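Side-chain contact in Apc35852 (Geobacillus stearothermophilus, PDB 1U9C), which is of unknown function but belongs to the DJ-1/PfpI family, whose members include chaperones and cysteine proteases: residues V33-L36 / V37-K41. Residues are numbered along the deposited sequence; the frame is centred on the assembly and turned at random.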
# COMPACT_ATOMS: atom_id res chain seq x y z
N VAL A 33 -9.23 -4.94 -5.70
CA VAL A 33 -8.76 -5.51 -6.95
C VAL A 33 -7.53 -6.41 -6.70
O VAL A 33 -7.49 -7.55 -7.17
CB VAL A 33 -8.52 -4.39 -7.95
CG1 VAL A 33 -7.55 -4.82 -9.05
CG2 VAL A 33 -9.86 -3.89 -8.51
N PRO A 34 -6.51 -5.96 -5.97
CA PRO A 34 -5.42 -6.86 -5.62
C PRO A 34 -5.86 -8.11 -4.85
O PRO A 34 -5.34 -9.20 -5.13
CB PRO A 34 -4.46 -5.94 -4.84
CG PRO A 34 -4.73 -4.60 -5.44
CD PRO A 34 -6.23 -4.58 -5.56
N TYR A 35 -6.73 -7.94 -3.88
CA TYR A 35 -7.21 -9.09 -3.09
C TYR A 35 -7.80 -10.14 -4.05
O TYR A 35 -7.44 -11.33 -3.93
CB TYR A 35 -8.28 -8.60 -2.10
CG TYR A 35 -8.88 -9.69 -1.21
CD1 TYR A 35 -8.25 -10.06 -0.08
CD2 TYR A 35 -10.07 -10.29 -1.53
CE1 TYR A 35 -8.79 -11.04 0.74
CE2 TYR A 35 -10.61 -11.27 -0.67
CZ TYR A 35 -9.95 -11.59 0.45
OH TYR A 35 -10.49 -12.57 1.30
N LEU A 36 -8.62 -9.72 -4.97
CA LEU A 36 -9.26 -10.67 -5.90
C LEU A 36 -8.19 -11.32 -6.78
O LEU A 36 -8.24 -12.55 -7.03
CB LEU A 36 -10.31 -9.95 -6.77
CG LEU A 36 -11.03 -10.71 -7.88
CD1 LEU A 36 -11.85 -11.81 -7.24
CD2 LEU A 36 -11.91 -9.85 -8.77
N VAL A 37 -7.23 -10.57 -7.33
CA VAL A 37 -6.12 -11.13 -8.11
C VAL A 37 -5.40 -12.20 -7.32
O VAL A 37 -5.15 -13.33 -7.83
CB VAL A 37 -5.12 -10.00 -8.58
CG1 VAL A 37 -3.78 -10.60 -9.12
CG2 VAL A 37 -5.75 -9.08 -9.63
N PHE A 38 -5.04 -11.90 -6.07
CA PHE A 38 -4.31 -12.87 -5.26
C PHE A 38 -5.14 -14.11 -4.91
O PHE A 38 -4.64 -15.24 -4.97
CB PHE A 38 -3.77 -12.19 -3.99
CG PHE A 38 -2.83 -11.04 -4.25
CD1 PHE A 38 -1.97 -11.00 -5.33
CD2 PHE A 38 -2.81 -9.96 -3.38
CE1 PHE A 38 -1.13 -9.94 -5.54
CE2 PHE A 38 -1.97 -8.91 -3.61
CZ PHE A 38 -1.13 -8.91 -4.68
N GLN A 39 -6.41 -13.90 -4.57
CA GLN A 39 -7.30 -15.05 -4.34
C GLN A 39 -7.41 -15.91 -5.60
O GLN A 39 -7.36 -17.16 -5.46
CB GLN A 39 -8.68 -14.54 -3.89
CG GLN A 39 -8.68 -13.98 -2.52
CD GLN A 39 -8.40 -15.02 -1.48
OE1 GLN A 39 -7.47 -14.91 -0.69
NE2 GLN A 39 -9.15 -16.09 -1.55
N GLU A 40 -7.53 -15.31 -6.80
CA GLU A 40 -7.64 -16.08 -8.10
C GLU A 40 -6.43 -16.92 -8.33
O GLU A 40 -6.50 -17.98 -8.98
CB GLU A 40 -7.79 -15.09 -9.29
CG GLU A 40 -9.16 -14.44 -9.46
CD GLU A 40 -9.21 -13.24 -10.43
OE1 GLU A 40 -8.19 -12.60 -10.81
OE2 GLU A 40 -10.33 -12.87 -10.84
N LYS A 41 -5.27 -16.48 -7.91
CA LYS A 41 -4.06 -17.23 -8.09
C LYS A 41 -3.92 -18.33 -7.06
O LYS A 41 -2.96 -19.13 -7.13
CB LYS A 41 -2.83 -16.32 -7.96
CG LYS A 41 -2.53 -15.46 -9.13
CD LYS A 41 -2.18 -16.25 -10.41
CE LYS A 41 -0.91 -17.04 -10.36
NZ LYS A 41 -0.63 -17.69 -11.71
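Phe-38 folds back along the helix over Pro-34, one turn earlier. Its CB lies 3.6 Å from Pro-34 O; CG, carried beside the backbone N by a chi1 of -60°, comes closer still, and CD2 runs past the same oxygen, while CD1, on the other side of the ring, stays farther from it. Farther out, CE2 touches Pro-34 CB at 4.1 Å, the apolar end of the contact. Pro-34 O thus sits over one face of the ring, displaced toward its rim, while accepting the hydrogen bond from Phe-38 N at 2.9 Å. Tyr-35 and Gln-39 pair in the same i to i+4 spacing. Gln-39 CG comes over one face of the Tyr-35 ring, 3.8 Å from CE2, in a CH-pi contact whose approach is 19° off the ring normal. The Gln-39 chain bends at chi2, and its amide plane lies 20° from that of the tyrosine ring. Next round the helix, the Glu-40 chain, extended beyond CG, reaches back to Leu-36 and brings OE2 to 3.7 Å from Leu-36 CG, a contact between the carboxylate and the branched end of the leucine. Val-37 CG2 packs against Val-33 O. Pro-34 has no N-H to give to the preceding turn, so the helix is kinked there; the i to i+4 bonds from 33-36 to 37-40 are regular, with Val-37 N to Val-33 O at 3.0 Å. Phe-38 also meets Val-8, Val-45 and Val-216, and an alanine here would probably open a gap between this helix, strands 7-12 and 44-49 and helix 209-221. Helix 28-40 is the crossover helix between parallel strands 7-12 and 44-49 in a beta-alpha-beta unit, its buried side against the sheet, in the alpha/beta core of the DJ-1/PfpI fold.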